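NOL1/NOP2/sun family protein (PDB 3M4X) probably methylates cytosines of ribosomal RNA at carbon 5, taking the methyl group from S-adenosylmethionine. Local coordinates at residues K406-Y411 with L428-I433; W425-L428 with I433-G436; D51-Y56 with G85-Q90. All coordinates share one frame; numbering follows the deposited sequence.

Interaction 1. Residues K406-Y411 with L428-I433; sequences KEWQSY and LVLDKI
Trp408 and Tyr411, one turn apart on the helix, share the same first torsion, with CG opposite the backbone N (chi1 177° and 180°), and this swings both aromatic groups out toward Leu430 and Leu428. Leu430 reaches the indole with CD2. Leu428 turns CG beside its own N and extends from there, which carries CD1 to the phenol ring.

At the tyrosine the fit is a CH-pi contact. Leu428 CD1 lies over one face of the Tyr411 ring, 3.7 Å from its centroid and 23° off the ring normal, displaced toward the rim. The nearest ring atom is CE1, with Tyr411 CE1 to Leu428 CD1 at 3.4 Å, while CD1 of the ring is almost as close. The Trp408 meeting is looser: Leu430 CD2 comes obliquely to the start of the indole, 4.1 Å from Trp408 CG and about as far from its CB. Both pairs are buried and purely apolar, and the polar ends look elsewhere: Tyr411 OH is hydrogen-bonded to Phe437 O and Trp408 NE1 to Gln83 OE1.

Beyond Leu428 the chain reverses in a type II' turn. Leu430 and Ile433 pair through both backbone bonds, Ile433 N to Leu430 O and Leu430 N to Ile433 O, each 2.7 Å, the tight turn of a two-residue hairpin. Through Trp408 on Leu430 and Tyr411 on Leu428, helix 405-413 rests on one face of the PUA-like sheet at strand 426-430. Val435 of the adjoining strand 433-441 touches Trp408, Leu428 and Leu430 together, Phe449 meets the Tyr411 ring, and Phe80 of helix 80-83 packs on Leu430.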
ATOM      1  N   LYS A 406       8.963  25.555 -12.498  1.00 38.64           N
ATOM      2  CA  LYS A 406       7.926  26.508 -12.882  1.00 39.53           C
ATOM      3  C   LYS A 406       6.945  25.901 -13.867  1.00 42.05           C
ATOM      4  O   LYS A 406       5.727  26.063 -13.729  1.00 39.18           O
ATOM      5  CB  LYS A 406       8.539  27.768 -13.484  1.00 46.36           C
ATOM      6  CG  LYS A 406       8.637  28.914 -12.513  1.00 54.76           C
ATOM      7  CD  LYS A 406       8.937  30.216 -13.240  1.00 68.96           C
ATOM      8  CE  LYS A 406       9.170  31.334 -12.243  1.00 74.95           C
ATOM      9  NZ  LYS A 406      10.135  30.878 -11.206  1.00 78.35           N
ATOM     10  N   GLU A 407       7.480  25.208 -14.869  1.00 42.92           N
ATOM     11  CA  GLU A 407       6.640  24.471 -15.799  1.00 42.23           C
ATOM     12  C   GLU A 407       5.875  23.354 -15.083  1.00 38.55           C
ATOM     13  O   GLU A 407       4.696  23.105 -15.369  1.00 36.87           O
ATOM     14  CB  GLU A 407       7.465  23.944 -16.980  1.00 43.51           C
ATOM     15  CG  GLU A 407       7.720  25.011 -18.031  1.00 43.82           C
ATOM     16  CD  GLU A 407       8.850  24.667 -18.978  1.00 44.07           C
ATOM     17  OE1 GLU A 407       9.517  23.632 -18.771  1.00 41.39           O
ATOM     18  OE2 GLU A 407       9.077  25.444 -19.934  1.00 44.62           O
ATOM     19  N   TRP A 408       6.528  22.700 -14.130  1.00 36.67           N
ATOM     20  CA  TRP A 408       5.812  21.745 -13.283  1.00 35.86           C
ATOM     21  C   TRP A 408       4.613  22.417 -12.593  1.00 40.00           C
ATOM     22  O   TRP A 408       3.493  21.892 -12.616  1.00 37.58           O
ATOM     23  CB  TRP A 408       6.742  21.068 -12.262  1.00 35.83           C
ATOM     24  CG  TRP A 408       5.986  20.142 -11.334  1.00 36.24           C
ATOM     25  CD1 TRP A 408       5.662  18.832 -11.561  1.00 34.15           C
ATOM     26  CD2 TRP A 408       5.423  20.478 -10.058  1.00 35.25           C
ATOM     27  NE1 TRP A 408       4.940  18.331 -10.496  1.00 37.38           N
ATOM     28  CE2 TRP A 408       4.787  19.319  -9.560  1.00 37.65           C
ATOM     29  CE3 TRP A 408       5.411  21.641  -9.280  1.00 41.27           C
ATOM     30  CZ2 TRP A 408       4.139  19.292  -8.325  1.00 40.13           C
ATOM     31  CZ3 TRP A 408       4.760  21.611  -8.049  1.00 42.32           C
ATOM     32  CH2 TRP A 408       4.137  20.441  -7.588  1.00 39.55           C
ATOM     33  N   GLN A 409       4.847  23.584 -11.991  1.00 41.36           N
ATOM     34  CA  GLN A 409       3.764  24.359 -11.382  1.00 45.36           C
ATOM     35  C   GLN A 409       2.595  24.569 -12.349  1.00 47.40           C
ATOM     36  O   GLN A 409       1.446  24.272 -12.016  1.00 46.87           O
ATOM     37  CB  GLN A 409       4.272  25.723 -10.904  1.00 54.56           C
ATOM     38  CG  GLN A 409       4.338  25.885  -9.399  1.00 66.88           C
ATOM     39  CD  GLN A 409       5.765  25.893  -8.874  1.00 78.72           C
ATOM     40  OE1 GLN A 409       6.719  26.025  -9.639  1.00 78.59           O
ATOM     41  NE2 GLN A 409       5.914  25.754  -7.559  1.00 82.20           N
ATOM     42  N   SER A 410       2.895  25.086 -13.541  1.00 44.63           N
ATOM     43  CA  SER A 410       1.878  25.348 -14.562  1.00 45.58           C
ATOM     44  C   SER A 410       1.165  24.073 -14.965  1.00 44.95           C
ATOM     45  O   SER A 410      -0.055  24.050 -15.128  1.00 46.05           O
ATOM     46  CB  SER A 410       2.514  25.974 -15.802  1.00 50.74           C
ATOM     47  OG  SER A 410       3.361  27.048 -15.444  1.00 54.98           O
ATOM     48  N   TYR A 411       1.943  23.008 -15.121  1.00 45.48           N
ATOM     49  CA  TYR A 411       1.402  21.713 -15.513  1.00 45.33           C
ATOM     50  C   TYR A 411       0.401  21.165 -14.491  1.00 43.19           C
ATOM     51  O   TYR A 411      -0.721  20.799 -14.850  1.00 39.72           O
ATOM     52  CB  TYR A 411       2.535  20.713 -15.776  1.00 43.64           C
ATOM     53  CG  TYR A 411       2.052  19.334 -16.179  1.00 45.10           C
ATOM     54  CD1 TYR A 411       1.496  19.110 -17.432  1.00 37.88           C
ATOM     55  CD2 TYR A 411       2.151  18.253 -15.299  1.00 34.50           C
ATOM     56  CE1 TYR A 411       1.049  17.848 -17.796  1.00 37.01           C
ATOM     57  CE2 TYR A 411       1.714  16.999 -15.655  1.00 32.01           C
ATOM     58  CZ  TYR A 411       1.165  16.795 -16.900  1.00 39.62           C
ATOM     59  OH  TYR A 411       0.725  15.532 -17.251  1.00 41.91           O
ATOM     60  N   LEU A 428       6.592  14.135 -19.664  1.00 29.64           N
ATOM     61  CA  LEU A 428       7.214  15.269 -18.977  1.00 31.96           C
ATOM     62  C   LEU A 428       8.103  14.765 -17.845  1.00 34.61           C
ATOM     63  O   LEU A 428       7.675  13.953 -17.032  1.00 36.56           O
ATOM     64  CB  LEU A 428       6.147  16.231 -18.448  1.00 31.69           C
ATOM     65  CG  LEU A 428       5.128  16.621 -19.523  1.00 31.86           C
ATOM     66  CD1 LEU A 428       4.243  17.767 -19.070  1.00 34.64           C
ATOM     67  CD2 LEU A 428       5.815  16.983 -20.822  1.00 28.85           C
ATOM     68  N   VAL A 429       9.350  15.224 -17.812  1.00 37.12           N
ATOM     69  CA  VAL A 429      10.312  14.753 -16.819  1.00 28.04           C
ATOM     70  C   VAL A 429      10.977  15.927 -16.102  1.00 31.48           C
ATOM     71  O   VAL A 429      11.574  16.795 -16.741  1.00 32.80           O
ATOM     72  CB  VAL A 429      11.395  13.840 -17.448  1.00 35.88           C
ATOM     73  CG1 VAL A 429      12.433  13.443 -16.415  1.00 37.20           C
ATOM     74  CG2 VAL A 429      10.767  12.595 -18.066  1.00 40.60           C
ATOM     75  N   LEU A 430      10.862  15.946 -14.775  1.00 27.99           N
ATOM     76  CA  LEU A 430      11.504  16.960 -13.940  1.00 29.98           C
ATOM     77  C   LEU A 430      12.784  16.374 -13.364  1.00 32.50           C
ATOM     78  O   LEU A 430      12.750  15.515 -12.481  1.00 39.19           O
ATOM     79  CB  LEU A 430      10.561  17.395 -12.811  1.00 32.51           C
ATOM     80  CG  LEU A 430      10.947  18.499 -11.825  1.00 34.52           C
ATOM     81  CD1 LEU A 430      11.316  19.800 -12.529  1.00 31.84           C
ATOM     82  CD2 LEU A 430       9.782  18.729 -10.872  1.00 33.14           C
ATOM     83  N   ASP A 431      13.915  16.844 -13.869  1.00 28.46           N
ATOM     84  CA  ASP A 431      15.220  16.280 -13.532  1.00 32.35           C
ATOM     85  C   ASP A 431      15.228  14.829 -13.982  1.00 40.89           C
ATOM     86  O   ASP A 431      15.538  14.541 -15.144  1.00 40.16           O
ATOM     87  CB  ASP A 431      15.529  16.418 -12.035  1.00 31.11           C
ATOM     88  CG  ASP A 431      16.976  16.060 -11.694  1.00 34.62           C
ATOM     89  OD1 ASP A 431      17.633  15.320 -12.464  1.00 35.07           O
ATOM     90  OD2 ASP A 431      17.470  16.527 -10.649  1.00 37.03           O
ATOM     91  N   LYS A 432      14.856  13.916 -13.082  1.00 36.88           N
ATOM     92  CA  LYS A 432      14.738  12.505 -13.446  1.00 35.15           C
ATOM     93  C   LYS A 432      13.357  11.937 -13.120  1.00 36.55           C
ATOM     94  O   LYS A 432      13.110  10.733 -13.259  1.00 38.16           O
ATOM     95  CB  LYS A 432      15.832  11.685 -12.760  1.00 37.65           C
ATOM     96  CG  LYS A 432      17.220  11.851 -13.369  1.00 39.19           C
ATOM     97  CD  LYS A 432      18.207  10.910 -12.698  1.00 39.46           C
ATOM     98  CE  LYS A 432      19.632  11.232 -13.122  1.00 46.22           C
ATOM     99  NZ  LYS A 432      20.632  10.368 -12.435  1.00 51.51           N
ATOM    100  N   ILE A 433      12.454  12.814 -12.701  1.00 33.89           N
ATOM    101  CA  ILE A 433      11.133  12.399 -12.248  1.00 33.35           C
ATOM    102  C   ILE A 433      10.094  12.530 -13.350  1.00 35.35           C
ATOM    103  O   ILE A 433       9.813  13.643 -13.809  1.00 30.28           O
ATOM    104  CB  ILE A 433      10.645  13.272 -11.099  1.00 30.49           C
ATOM    105  CG1 ILE A 433      11.677  13.333  -9.980  1.00 26.64           C
ATOM    106  CG2 ILE A 433       9.304  12.766 -10.583  1.00 31.63           C
ATOM    107  CD1 ILE A 433      11.367  14.417  -8.959  1.00 31.79           C
TER

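Interaction 2. Residues W425-L428 with I433-G436; sequences WVLL and IPVG
Leu428 N donates to Gly436 O at 2.8 Å, the shortest polar bond between the two strands, with 151° at the hydrogen. The other end of the same leucine is held too. Val435 N gives its hydrogen to Leu428 O at 2.9 Å, bending little (169° at the hydrogen). Pro434 CA approaches that oxygen as well, 3.5 Å from Leu428 O, as a weak CA-H...O contact.

Through its N and its O, Leu428 is thus bonded to two consecutive residues, Gly436 and Val435, and Val435 has a nearly helical backbone; the combination resembles a classic beta bulge. The short strand segments run at 114° to each other, far from a flat antiparallel pair. Gly436 sits at backbone angles that would press any CB against the carbonyl O of Val435, which by itself accounts for a glycine at this position.

Apolar contacts flank the backbone bonds. Val435 places CG2 between its own N and carbonyl carbon, and from there the methyl reaches Leu428 CB at 3.8 Å. On the proline side both methyls of Leu427 lie against a single atom: its CD2 is 3.8 Å from Pro434 CB, and its CD1 is 4.0 Å from the same Pro434 CB. The two side chains meet at a slant, and all the residues that touch across the contact are buried.

The pair forms the hairpin at the middle of the PUA-like sheet. Strand 400-403 lies along the other edge of strand 426-430, where Leu401 bonds to the Leu427 backbone and touches Leu428, and Ile403 of that strand touches Val435. Gln83 of helix 80-83 reaches in from the N-terminal domain, its NE2 bonding to Val435 O.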
ATOM      1  N   TRP A 425       2.802  13.010 -28.260  1.00 39.42           N
ATOM      2  CA  TRP A 425       2.797  12.497 -26.885  1.00 35.86           C
ATOM      3  C   TRP A 425       4.186  12.449 -26.291  1.00 34.02           C
ATOM      4  O   TRP A 425       5.076  11.810 -26.836  1.00 38.30           O
ATOM      5  CB  TRP A 425       2.165  11.106 -26.822  1.00 36.43           C
ATOM      6  CG  TRP A 425       0.742  11.152 -27.179  1.00 38.41           C
ATOM      7  CD1 TRP A 425       0.158  10.682 -28.326  1.00 36.31           C
ATOM      8  CD2 TRP A 425      -0.303  11.745 -26.407  1.00 38.67           C
ATOM      9  NE1 TRP A 425      -1.192  10.937 -28.303  1.00 36.87           N
ATOM     10  CE2 TRP A 425      -1.499  11.589 -27.133  1.00 36.91           C
ATOM     11  CE3 TRP A 425      -0.344  12.387 -25.163  1.00 42.91           C
ATOM     12  CZ2 TRP A 425      -2.723  12.049 -26.657  1.00 39.60           C
ATOM     13  CZ3 TRP A 425      -1.561  12.839 -24.690  1.00 40.19           C
ATOM     14  CH2 TRP A 425      -2.731  12.674 -25.437  1.00 44.44           C
ATOM     15  N   VAL A 426       4.378  13.137 -25.173  1.00 33.61           N
ATOM     16  CA  VAL A 426       5.691  13.184 -24.549  1.00 31.22           C
ATOM     17  C   VAL A 426       5.561  12.995 -23.057  1.00 35.16           C
ATOM     18  O   VAL A 426       4.602  13.474 -22.446  1.00 31.63           O
ATOM     19  CB  VAL A 426       6.426  14.517 -24.846  1.00 32.20           C
ATOM     20  CG1 VAL A 426       6.754  14.624 -26.332  1.00 31.45           C
ATOM     21  CG2 VAL A 426       5.598  15.719 -24.381  1.00 23.78           C
ATOM     22  N   LEU A 427       6.518  12.273 -22.481  1.00 37.23           N
ATOM     23  CA  LEU A 427       6.606  12.128 -21.035  1.00 34.68           C
ATOM     24  C   LEU A 427       7.297  13.364 -20.479  1.00 27.89           C
ATOM     25  O   LEU A 427       8.455  13.618 -20.791  1.00 26.93           O
ATOM     26  CB  LEU A 427       7.426  10.882 -20.665  1.00 28.50           C
ATOM     27  CG  LEU A 427       7.544  10.586 -19.162  1.00 32.81           C
ATOM     28  CD1 LEU A 427       6.190  10.168 -18.583  1.00 26.76           C
ATOM     29  CD2 LEU A 427       8.623   9.543 -18.854  1.00 27.11           C
ATOM     30  N   LEU A 428       6.592  14.135 -19.664  1.00 29.64           N
ATOM     31  CA  LEU A 428       7.214  15.269 -18.977  1.00 31.96           C
ATOM     32  C   LEU A 428       8.103  14.765 -17.845  1.00 34.61           C
ATOM     33  O   LEU A 428       7.675  13.953 -17.032  1.00 36.56           O
ATOM     34  CB  LEU A 428       6.147  16.231 -18.448  1.00 31.69           C
ATOM     35  CG  LEU A 428       5.128  16.621 -19.523  1.00 31.86           C
ATOM     36  CD1 LEU A 428       4.243  17.767 -19.070  1.00 34.64           C
ATOM     37  CD2 LEU A 428       5.815  16.983 -20.822  1.00 28.85           C
ATOM     38  N   ILE A 433      12.454  12.814 -12.701  1.00 33.89           N
ATOM     39  CA  ILE A 433      11.133  12.399 -12.248  1.00 33.35           C
ATOM     40  C   ILE A 433      10.094  12.530 -13.350  1.00 35.35           C
ATOM     41  O   ILE A 433       9.813  13.643 -13.809  1.00 30.28           O
ATOM     42  CB  ILE A 433      10.645  13.272 -11.099  1.00 30.49           C
ATOM     43  CG1 ILE A 433      11.677  13.333  -9.980  1.00 26.64           C
ATOM     44  CG2 ILE A 433       9.304  12.766 -10.583  1.00 31.63           C
ATOM     45  CD1 ILE A 433      11.367  14.417  -8.959  1.00 31.79           C
ATOM     46  N   PRO A 434       9.498  11.394 -13.763  1.00 32.76           N
ATOM     47  CA  PRO A 434       8.378  11.424 -14.710  1.00 31.50           C
ATOM     48  C   PRO A 434       7.143  11.952 -13.997  1.00 35.18           C
ATOM     49  O   PRO A 434       6.690  11.348 -13.014  1.00 38.21           O
ATOM     50  CB  PRO A 434       8.185   9.938 -15.092  1.00 25.98           C
ATOM     51  CG  PRO A 434       9.491   9.278 -14.751  1.00 28.78           C
ATOM     52  CD  PRO A 434       9.949  10.018 -13.495  1.00 28.44           C
ATOM     53  N   VAL A 435       6.597  13.065 -14.469  1.00 30.07           N
ATOM     54  CA  VAL A 435       5.478  13.661 -13.758  1.00 28.59           C
ATOM     55  C   VAL A 435       4.142  13.520 -14.464  1.00 33.12           C
ATOM     56  O   VAL A 435       3.109  13.884 -13.903  1.00 35.70           O
ATOM     57  CB  VAL A 435       5.743  15.137 -13.428  1.00 31.57           C
ATOM     58  CG1 VAL A 435       7.022  15.251 -12.628  1.00 26.20           C
ATOM     59  CG2 VAL A 435       5.843  15.972 -14.704  1.00 33.26           C
ATOM     60  N   GLY A 436       4.151  12.980 -15.685  1.00 31.28           N
ATOM     61  CA  GLY A 436       2.926  12.880 -16.465  1.00 27.70           C
ATOM     62  C   GLY A 436       3.117  13.048 -17.967  1.00 33.88           C
ATOM     63  O   GLY A 436       4.220  13.325 -18.429  1.00 39.68           O
TER

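Interaction 3. Residues D51-Y56 with G85-Q90; sequences DMVQTY and GYEYSQ
Met52, a selenomethionine, and Tyr86 lie alongside one another and point the same way, so it is the start of the methionine chain that meets the ring. Met52 CB is 3.6 Å from Tyr86 CE2, and Met52 CG is also 3.6 Å from that CE2; the methylenes approach the ring obliquely, at its CD2-CE2 side. Beyond CG the chain folds back (chi2 -61°, chi3 93°), leading the selenium away from Tyr86 to the edge of the Tyr56 ring, in its plane.

Val53, next on the helix, turns to the backbone and to Glu87 instead. Both its methyls flank the carboxylate oxygen, Val53 CG1 at 4.0 Å from Glu87 OE1 and Val53 CG2 at 4.1 Å from it, and Val53 CG2 also rests 3.5 Å from Tyr86 O. The glutamate, extended beyond CG, crosses the valine at a slant. Its OE1 is buried here with no polar partner in the model, which would probably raise the cost of a charge on it.

Tyr86 has its hydroxyl fixed by Pro47 O, and its backbone follows Gly85, the positive-phi residue of a Schellman motif that ends helix 80-83. In this way helix 49-56 packs against the link between helix 80-83 and strand 88-89 in the N-terminal domain. Leu81 of helix 80-83 touches both Tyr86 and Glu87, and strand 433-441 of the PUA-like domain borders the contact.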
ATOM      1  N   ASP A  51      17.753   8.971  -4.971  1.00 33.77           N
ATOM      2  CA  ASP A  51      18.537  10.146  -5.346  1.00 36.24           C
ATOM      3  C   ASP A  51      17.636  11.373  -5.419  1.00 40.15           C
ATOM      4  O   ASP A  51      17.993  12.452  -4.944  1.00 40.49           O
ATOM      5  CB  ASP A  51      19.254   9.941  -6.685  1.00 32.58           C
ATOM      6  CG  ASP A  51      20.056  11.172  -7.115  1.00 44.42           C
ATOM      7  OD1 ASP A  51      20.265  12.074  -6.282  1.00 54.55           O
ATOM      8  OD2 ASP A  51      20.482  11.246  -8.284  1.00 46.67           O
HETATM    9  N   MSE A  52      16.464  11.211  -6.017  1.00 41.01           N
HETATM   10  CA  MSE A  52      15.546  12.332  -6.158  1.00 37.33           C
HETATM   11  C   MSE A  52      15.060  12.857  -4.807  1.00 38.51           C
HETATM   12  O   MSE A  52      14.858  14.053  -4.634  1.00 34.17           O
HETATM   13  CB  MSE A  52      14.372  11.946  -7.058  1.00 30.85           C
HETATM   14  CG  MSE A  52      14.760  11.803  -8.539  1.00 42.29           C
HETATM   15 SE   MSE A  52      15.468  13.472  -9.370  1.00 46.01          SE
HETATM   16  CE  MSE A  52      17.374  13.203  -9.066  1.00 27.94           C
ATOM     17  N   VAL A  53      14.861  11.956  -3.849  1.00 39.10           N
ATOM     18  CA  VAL A  53      14.459  12.366  -2.512  1.00 33.56           C
ATOM     19  C   VAL A  53      15.599  13.065  -1.761  1.00 36.03           C
ATOM     20  O   VAL A  53      15.378  14.040  -1.038  1.00 32.86           O
ATOM     21  CB  VAL A  53      13.929  11.175  -1.691  1.00 37.86           C
ATOM     22  CG1 VAL A  53      13.814  11.553  -0.203  1.00 30.27           C
ATOM     23  CG2 VAL A  53      12.584  10.709  -2.250  1.00 35.75           C
ATOM     24  N   GLN A  54      16.821  12.577  -1.948  1.00 35.83           N
ATOM     25  CA  GLN A  54      17.974  13.149  -1.266  1.00 40.27           C
ATOM     26  C   GLN A  54      18.218  14.568  -1.753  1.00 49.20           C
ATOM     27  O   GLN A  54      18.603  15.456  -0.985  1.00 49.06           O
ATOM     28  CB  GLN A  54      19.209  12.273  -1.487  1.00 42.29           C
ATOM     29  CG  GLN A  54      19.241  11.019  -0.573  1.00 51.95           C
ATOM     30  CD  GLN A  54      20.316  10.025  -0.976  1.00 49.41           C
ATOM     31  OE1 GLN A  54      20.823  10.051  -2.102  1.00 52.96           O
ATOM     32  NE2 GLN A  54      20.674   9.147  -0.058  1.00 48.88           N
ATOM     33  N   THR A  55      17.959  14.775  -3.037  1.00 46.28           N
ATOM     34  CA  THR A  55      18.202  16.049  -3.689  1.00 44.38           C
ATOM     35  C   THR A  55      17.132  17.095  -3.383  1.00 42.47           C
ATOM     36  O   THR A  55      17.459  18.189  -2.937  1.00 39.13           O
ATOM     37  CB  THR A  55      18.314  15.846  -5.187  1.00 46.82           C
ATOM     38  OG1 THR A  55      19.388  14.935  -5.441  1.00 46.75           O
ATOM     39  CG2 THR A  55      18.597  17.169  -5.885  1.00 60.14           C
ATOM     40  N   TYR A  56      15.860  16.744  -3.574  1.00 41.01           N
ATOM     41  CA  TYR A  56      14.769  17.711  -3.462  1.00 38.36           C
ATOM     42  C   TYR A  56      14.015  17.734  -2.134  1.00 49.63           C
ATOM     43  O   TYR A  56      13.216  18.646  -1.875  1.00 46.87           O
ATOM     44  CB  TYR A  56      13.823  17.552  -4.644  1.00 34.92           C
ATOM     45  CG  TYR A  56      14.572  17.779  -5.934  1.00 36.39           C
ATOM     46  CD1 TYR A  56      14.882  16.719  -6.769  1.00 29.91           C
ATOM     47  CD2 TYR A  56      15.043  19.055  -6.273  1.00 36.43           C
ATOM     48  CE1 TYR A  56      15.590  16.911  -7.946  1.00 34.01           C
ATOM     49  CE2 TYR A  56      15.767  19.265  -7.451  1.00 37.43           C
ATOM     50  CZ  TYR A  56      16.033  18.187  -8.282  1.00 38.64           C
ATOM     51  OH  TYR A  56      16.735  18.358  -9.447  1.00 38.87           O
ATOM     52  N   GLY A  85       4.780  10.362  -6.840  1.00 27.19           N
ATOM     53  CA  GLY A  85       4.888   9.099  -6.126  1.00 24.08           C
ATOM     54  C   GLY A  85       6.261   8.732  -5.591  1.00 25.61           C
ATOM     55  O   GLY A  85       6.549   7.553  -5.404  1.00 27.76           O
ATOM     56  N   TYR A  86       7.102   9.731  -5.335  1.00 29.93           N
ATOM     57  CA  TYR A  86       8.451   9.472  -4.842  1.00 33.57           C
ATOM     58  C   TYR A  86       8.467   9.408  -3.323  1.00 32.16           C
ATOM     59  O   TYR A  86       9.480   9.091  -2.712  1.00 32.61           O
ATOM     60  CB  TYR A  86       9.443  10.533  -5.364  1.00 27.46           C
ATOM     61  CG  TYR A  86       9.979  10.201  -6.750  1.00 24.89           C
ATOM     62  CD1 TYR A  86       9.124  10.070  -7.830  1.00 23.93           C
ATOM     63  CD2 TYR A  86      11.338   9.990  -6.957  1.00 21.78           C
ATOM     64  CE1 TYR A  86       9.619   9.740  -9.115  1.00 28.99           C
ATOM     65  CE2 TYR A  86      11.842   9.675  -8.211  1.00 26.24           C
ATOM     66  CZ  TYR A  86      10.979   9.551  -9.286  1.00 29.97           C
ATOM     67  OH  TYR A  86      11.490   9.235 -10.516  1.00 29.84           O
ATOM     68  N   GLU A  87       7.336   9.729  -2.720  1.00 28.97           N
ATOM     69  CA  GLU A  87       7.216   9.689  -1.272  1.00 31.16           C
ATOM     70  C   GLU A  87       5.841   9.226  -0.892  1.00 33.75           C
ATOM     71  O   GLU A  87       4.852   9.627  -1.506  1.00 31.12           O
ATOM     72  CB  GLU A  87       7.460  11.057  -0.648  1.00 30.55           C
ATOM     73  CG  GLU A  87       8.830  11.596  -0.938  1.00 40.75           C
ATOM     74  CD  GLU A  87       9.068  12.936  -0.304  1.00 41.91           C
ATOM     75  OE1 GLU A  87      10.246  13.304  -0.196  1.00 37.55           O
ATOM     76  OE2 GLU A  87       8.089  13.610   0.090  1.00 44.45           O
ATOM     77  N   TYR A  88       5.800   8.363   0.114  1.00 34.95           N
ATOM     78  CA  TYR A  88       4.551   7.924   0.710  1.00 38.13           C
ATOM     79  C   TYR A  88       4.667   8.177   2.205  1.00 38.46           C
ATOM     80  O   TYR A  88       5.570   7.647   2.858  1.00 36.27           O
ATOM     81  CB  TYR A  88       4.315   6.430   0.455  1.00 33.48           C
ATOM     82  CG  TYR A  88       2.873   6.036   0.604  1.00 37.35           C
ATOM     83  CD1 TYR A  88       2.043   5.964  -0.505  1.00 39.08           C
ATOM     84  CD2 TYR A  88       2.325   5.760   1.861  1.00 34.39           C
ATOM     85  CE1 TYR A  88       0.716   5.623  -0.378  1.00 43.91           C
ATOM     86  CE2 TYR A  88       0.993   5.415   1.994  1.00 33.97           C
ATOM     87  CZ  TYR A  88       0.195   5.354   0.870  1.00 42.51           C
ATOM     88  OH  TYR A  88      -1.130   5.018   0.974  1.00 52.98           O
ATOM     89  N   SER A  89       3.788   9.005   2.748  1.00 40.12           N
ATOM     90  CA  SER A  89       3.829   9.247   4.189  1.00 44.78           C
ATOM     91  C   SER A  89       3.153   8.100   4.930  1.00 37.05           C
ATOM     92  O   SER A  89       2.083   7.640   4.545  1.00 39.21           O
ATOM     93  CB  SER A  89       3.229  10.608   4.566  1.00 52.19           C
ATOM     94  OG  SER A  89       1.886  10.717   4.145  1.00 57.87           O
ATOM     95  N   GLN A  90       3.818   7.629   5.978  1.00 35.15           N
ATOM     96  CA  GLN A  90       3.382   6.467   6.740  1.00 36.39           C
ATOM     97  C   GLN A  90       3.989   6.572   8.131  1.00 38.42           C
ATOM     98  O   GLN A  90       5.176   6.885   8.269  1.00 37.04           O
ATOM     99  CB  GLN A  90       3.865   5.186   6.065  1.00 31.51           C
ATOM    100  CG  GLN A  90       3.346   3.930   6.720  1.00 36.23           C
ATOM    101  CD  GLN A  90       3.863   2.670   6.078  1.00 37.27           C
ATOM    102  OE1 GLN A  90       4.906   2.671   5.417  1.00 36.44           O
ATOM    103  NE2 GLN A  90       3.140   1.576   6.270  1.00 30.57           N
TER

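Interactions 1 and 2 are helix-on-sheet and strand-to-strand contacts of one PUA-like unit, with centres about 8 Å apart. They share Leu428 and Ile433, and the Val435 CG1 methyl lies 4.0 Å from Trp408 CD1, so helix and hairpin pack as one block. Interaction 3 is internal to the N-terminal domain, its centre about 15 Å from that of interaction 1 and about 17 Å from that of interaction 2. The two regions meet where Ile433 and Pro434 pack on Tyr86 and Met52: Ile433 CG2 is 3.4 Å from Tyr86 CE1, Pro434 CD is 3.4 Å from Tyr86 OH, and Ile433 CG1 is 3.7 Å from Met52 CG. No ligand marks a site among them.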